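Local coordinates for cyclopropane mycolic acid synthase 3 (Mycobacterium tuberculosis, PDB 1L1E), which probably converts a double bond of alpha-mycolic acids into a cyclopropane ring at the proximal position, using S-adenosyl-L-methionine as the methylene donor, at residues Y232-L243 / M263-R274. Numbering follows the deposited sequence.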
loop_
_atom_site.group_PDB
_atom_site.type_symbol
_atom_site.label_atom_id
_atom_site.label_comp_id
_atom_site.label_asym_id
_atom_site.label_seq_id
_atom_site.Cartn_x
_atom_site.Cartn_y
_atom_site.Cartn_z
ATOM N N TYR A 232 8.386 -3.858 -7.461
ATOM C CA TYR A 232 8.667 -3.584 -6.058
ATOM C C TYR A 232 10.163 -3.643 -5.790
ATOM O O TYR A 232 10.687 -2.855 -5.010
ATOM C CB TYR A 232 7.910 -4.555 -5.141
ATOM C CG TYR A 232 7.837 -4.079 -3.706
ATOM C CD1 TYR A 232 7.720 -2.717 -3.410
ATOM C CD2 TYR A 232 7.841 -4.984 -2.644
ATOM C CE1 TYR A 232 7.607 -2.270 -2.103
ATOM C CE2 TYR A 232 7.726 -4.545 -1.323
ATOM C CZ TYR A 232 7.608 -3.186 -1.063
ATOM O OH TYR A 232 7.493 -2.742 0.238
ATOM N N ALA A 233 10.852 -4.565 -6.454
ATOM C CA ALA A 233 12.294 -4.695 -6.291
ATOM C C ALA A 233 12.979 -3.373 -6.662
ATOM O O ALA A 233 13.869 -2.908 -5.957
ATOM C CB ALA A 233 12.825 -5.831 -7.179
ATOM N N ARG A 234 12.549 -2.758 -7.759
ATOM C CA ARG A 234 13.159 -1.501 -8.183
ATOM C C ARG A 234 12.761 -0.310 -7.302
ATOM O O ARG A 234 13.519 0.657 -7.158
ATOM C CB ARG A 234 12.810 -1.184 -9.635
ATOM C CG ARG A 234 13.899 -0.350 -10.287
ATOM C CD ARG A 234 13.385 0.893 -10.951
ATOM N NE ARG A 234 12.932 0.638 -12.307
ATOM C CZ ARG A 234 13.271 1.391 -13.346
ATOM N NH1 ARG A 234 14.068 2.433 -13.168
ATOM N NH2 ARG A 234 12.810 1.107 -14.557
ATOM N N THR A 235 11.560 -0.375 -6.739
ATOM C CA THR A 235 11.079 0.678 -5.858
ATOM C C THR A 235 11.984 0.647 -4.627
ATOM O O THR A 235 12.537 1.661 -4.215
ATOM C CB THR A 235 9.633 0.407 -5.417
ATOM O OG1 THR A 235 8.787 0.331 -6.571
ATOM C CG2 THR A 235 9.140 1.516 -4.483
ATOM N N LEU A 236 12.143 -0.542 -4.056
ATOM C CA LEU A 236 12.975 -0.721 -2.877
ATOM C C LEU A 236 14.417 -0.289 -3.149
ATOM O O LEU A 236 15.041 0.340 -2.298
ATOM C CB LEU A 236 12.920 -2.185 -2.415
ATOM C CG LEU A 236 11.561 -2.640 -1.848
ATOM C CD1 LEU A 236 11.555 -4.143 -1.658
ATOM C CD2 LEU A 236 11.289 -1.937 -0.520
ATOM N N ASP A 237 14.950 -0.625 -4.322
ATOM C CA ASP A 237 16.313 -0.220 -4.656
ATOM C C ASP A 237 16.402 1.301 -4.618
ATOM O O ASP A 237 17.320 1.876 -4.027
ATOM C CB ASP A 237 16.716 -0.698 -6.059
ATOM C CG ASP A 237 17.063 -2.175 -6.106
ATOM O OD1 ASP A 237 17.520 -2.716 -5.076
ATOM O OD2 ASP A 237 16.894 -2.793 -7.184
ATOM N N MET A 238 15.437 1.958 -5.249
ATOM C CA MET A 238 15.449 3.409 -5.282
ATOM C C MET A 238 15.276 4.058 -3.914
ATOM O O MET A 238 15.906 5.077 -3.639
ATOM C CB MET A 238 14.413 3.921 -6.283
ATOM C CG MET A 238 14.788 3.588 -7.736
ATOM S SD MET A 238 13.619 4.176 -8.972
ATOM C CE MET A 238 14.183 5.824 -9.221
ATOM N N TRP A 239 14.445 3.483 -3.045
ATOM C CA TRP A 239 14.295 4.061 -1.711
ATOM C C TRP A 239 15.611 3.930 -0.963
ATOM O O TRP A 239 16.008 4.832 -0.223
ATOM C CB TRP A 239 13.196 3.358 -0.903
ATOM C CG TRP A 239 11.786 3.726 -1.293
ATOM C CD1 TRP A 239 11.366 4.886 -1.889
ATOM C CD2 TRP A 239 10.609 2.946 -1.061
ATOM N NE1 TRP A 239 10.003 4.873 -2.040
ATOM C CE2 TRP A 239 9.511 3.694 -1.539
ATOM C CE3 TRP A 239 10.374 1.682 -0.491
ATOM C CZ2 TRP A 239 8.198 3.222 -1.470
ATOM C CZ3 TRP A 239 9.066 1.212 -0.422
ATOM C CH2 TRP A 239 7.997 1.979 -0.909
ATOM N N ALA A 240 16.290 2.799 -1.158
ATOM C CA ALA A 240 17.563 2.545 -0.495
ATOM C C ALA A 240 18.625 3.545 -0.945
ATOM O O ALA A 240 19.312 4.157 -0.116
ATOM C CB ALA A 240 18.027 1.113 -0.790
ATOM N N THR A 241 18.753 3.708 -2.261
ATOM C CA THR A 241 19.731 4.637 -2.840
ATOM C C THR A 241 19.543 6.056 -2.314
ATOM O O THR A 241 20.509 6.749 -2.014
ATOM C CB THR A 241 19.630 4.646 -4.392
ATOM O OG1 THR A 241 19.957 3.342 -4.892
ATOM C CG2 THR A 241 20.594 5.673 -5.001
ATOM N N ALA A 242 18.288 6.474 -2.190
ATOM C CA ALA A 242 17.961 7.806 -1.698
ATOM C C ALA A 242 18.314 7.959 -0.210
ATOM O O ALA A 242 18.925 8.956 0.202
ATOM C CB ALA A 242 16.480 8.080 -1.923
ATOM N N LEU A 243 17.933 6.964 0.589
ATOM C CA LEU A 243 18.214 6.982 2.017
ATOM C C LEU A 243 19.720 7.053 2.220
ATOM O O LEU A 243 20.210 7.867 3.002
ATOM C CB LEU A 243 17.657 5.720 2.690
ATOM C CG LEU A 243 17.867 5.573 4.202
ATOM C CD1 LEU A 243 17.375 6.808 4.929
ATOM C CD2 LEU A 243 17.122 4.339 4.694
ATOM N N MET A 263 17.847 0.569 6.025
ATOM C CA MET A 263 18.684 0.127 4.906
ATOM C C MET A 263 18.622 -1.392 4.786
ATOM O O MET A 263 18.543 -1.930 3.681
ATOM C CB MET A 263 20.136 0.557 5.096
ATOM C CG MET A 263 20.422 2.010 4.764
ATOM S SD MET A 263 19.878 2.502 3.114
ATOM C CE MET A 263 20.983 1.518 2.034
ATOM N N LYS A 264 18.660 -2.074 5.931
ATOM C CA LYS A 264 18.605 -3.542 5.980
ATOM C C LYS A 264 17.279 -4.038 5.428
ATOM O O LYS A 264 17.201 -5.083 4.778
ATOM C CB LYS A 264 18.768 -4.024 7.427
ATOM C CG LYS A 264 18.439 -5.492 7.677
ATOM C CD LYS A 264 18.648 -5.838 9.154
ATOM C CE LYS A 264 17.996 -7.165 9.549
ATOM N NZ LYS A 264 18.629 -8.366 8.934
ATOM N N TYR A 265 16.230 -3.278 5.710
ATOM C CA TYR A 265 14.896 -3.619 5.254
ATOM C C TYR A 265 14.781 -3.437 3.746
ATOM O O TYR A 265 14.365 -4.347 3.027
ATOM C CB TYR A 265 13.885 -2.745 6.004
ATOM C CG TYR A 265 12.598 -2.419 5.282
ATOM C CD1 TYR A 265 11.738 -3.422 4.835
ATOM C CD2 TYR A 265 12.206 -1.090 5.106
ATOM C CE1 TYR A 265 10.516 -3.104 4.233
ATOM C CE2 TYR A 265 10.994 -0.764 4.512
ATOM C CZ TYR A 265 10.154 -1.769 4.080
ATOM O OH TYR A 265 8.949 -1.432 3.505
ATOM N N LEU A 266 15.186 -2.268 3.265
ATOM C CA LEU A 266 15.083 -1.964 1.849
ATOM C C LEU A 266 15.948 -2.854 0.962
ATOM O O LEU A 266 15.457 -3.421 -0.020
ATOM C CB LEU A 266 15.424 -0.489 1.614
ATOM C CG LEU A 266 14.609 0.520 2.437
ATOM C CD1 LEU A 266 15.187 1.893 2.224
ATOM C CD2 LEU A 266 13.131 0.483 2.059
ATOM N N THR A 267 17.228 -2.984 1.300
ATOM C CA THR A 267 18.127 -3.804 0.497
ATOM C C THR A 267 17.758 -5.278 0.568
ATOM O O THR A 267 17.803 -5.983 -0.439
ATOM C CB THR A 267 19.593 -3.627 0.938
ATOM O OG1 THR A 267 19.965 -2.249 0.806
ATOM C CG2 THR A 267 20.520 -4.461 0.051
ATOM N N GLY A 268 17.380 -5.741 1.755
ATOM C CA GLY A 268 17.008 -7.134 1.918
ATOM C C GLY A 268 15.733 -7.529 1.195
ATOM O O GLY A 268 15.665 -8.598 0.595
ATOM N N CYS A 269 14.709 -6.686 1.256
ATOM C CA CYS A 269 13.455 -6.999 0.579
ATOM C C CYS A 269 13.605 -6.878 -0.935
ATOM O O CYS A 269 12.930 -7.577 -1.691
ATOM C CB CYS A 269 12.326 -6.090 1.071
ATOM S SG CYS A 269 11.680 -6.501 2.726
ATOM N N ALA A 270 14.486 -5.989 -1.382
ATOM C CA ALA A 270 14.693 -5.827 -2.814
ATOM C C ALA A 270 15.156 -7.165 -3.384
ATOM O O ALA A 270 14.710 -7.578 -4.457
ATOM C CB ALA A 270 15.729 -4.741 -3.087
ATOM N N LYS A 271 16.045 -7.836 -2.654
ATOM C CA LYS A 271 16.577 -9.146 -3.058
ATOM C C LYS A 271 15.498 -10.225 -3.071
ATOM O O LYS A 271 15.468 -11.074 -3.961
ATOM C CB LYS A 271 17.672 -9.615 -2.095
ATOM C CG LYS A 271 19.044 -8.991 -2.272
ATOM C CD LYS A 271 20.017 -9.628 -1.277
ATOM C CE LYS A 271 21.465 -9.234 -1.520
ATOM N NZ LYS A 271 22.368 -9.965 -0.581
ATOM N N LEU A 272 14.622 -10.193 -2.068
ATOM C CA LEU A 272 13.566 -11.185 -1.945
ATOM C C LEU A 272 12.547 -11.173 -3.070
ATOM O O LEU A 272 12.217 -12.223 -3.615
ATOM C CB LEU A 272 12.849 -11.031 -0.603
ATOM C CG LEU A 272 13.699 -11.177 0.667
ATOM C CD1 LEU A 272 12.766 -11.388 1.839
ATOM C CD2 LEU A 272 14.672 -12.355 0.555
ATOM N N PHE A 273 12.034 -9.995 -3.415
ATOM C CA PHE A 273 11.056 -9.907 -4.490
ATOM C C PHE A 273 11.718 -10.188 -5.832
ATOM O O PHE A 273 11.097 -10.728 -6.739
ATOM C CB PHE A 273 10.393 -8.525 -4.505
ATOM C CG PHE A 273 9.469 -8.283 -3.335
ATOM C CD1 PHE A 273 9.975 -7.915 -2.091
ATOM C CD2 PHE A 273 8.096 -8.437 -3.477
ATOM C CE1 PHE A 273 9.128 -7.705 -1.007
ATOM C CE2 PHE A 273 7.241 -8.233 -2.404
ATOM C CZ PHE A 273 7.758 -7.865 -1.163
ATOM N N ARG A 274 12.989 -9.827 -5.945
ATOM C CA ARG A 274 13.742 -10.040 -7.175
ATOM C C ARG A 274 13.994 -11.537 -7.384
ATOM O O ARG A 274 13.966 -12.030 -8.514
ATOM C CB ARG A 274 15.059 -9.259 -7.102
ATOM C CG ARG A 274 15.926 -9.314 -8.347
ATOM C CD ARG A 274 16.898 -8.137 -8.357
ATOM N NE ARG A 274 16.264 -6.929 -8.883
ATOM C CZ ARG A 274 16.420 -5.708 -8.378
ATOM N NH1 ARG A 274 17.195 -5.513 -7.316
ATOM N NH2 ARG A 274 15.787 -4.682 -8.935
#
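D237 OD2 takes two donors from R274, NH1 at 2.7 Å and NH2 at 2.8 Å. The guanidinium thus meets a single oxygen end-on: NH1 donates to the syn lone pair of OD2, while NH2 approaches nearly along the C-O axis. Carboxylate and guanidinium planes are nearly coplanar, and the methyl of A233 lies over one guanidinium face, offset toward its rim. Helices 229-245 and 256-274 run antiparallel, the axes of segments 232-243 and 263-274 being 8.1 Å apart at 162°. This close approach is consistent with the small side chains of A233 and A270, whose CA atoms are 4.4 Å apart. Packing is knobs-into-holes in both directions. L236 enters among L266, C269, A270 and F273, its CD1 tight against C269 CB at 3.4 Å; L266 fills the hole formed by L236, W239, A240 and L243, with CD2 reaching W239 CE3. Farther along, M263, bent at chi2 and chi3, brings SD to 3.7 Å from L243 CD2. At the other end Y232, its ring swung anti to the backbone N (chi1 -163°), points CD2 at the centre of the F273 face, a T-shaped stack with planes at 88°. Y232 belongs to the carbonate pocket and C269 is the predicted active-site residue. The chemistry is therefore divided: an ion pair on the more exposed side, and an apolar interior joining the helix that carries C269 to the helix that contributes Y232 to the carbonate pocket.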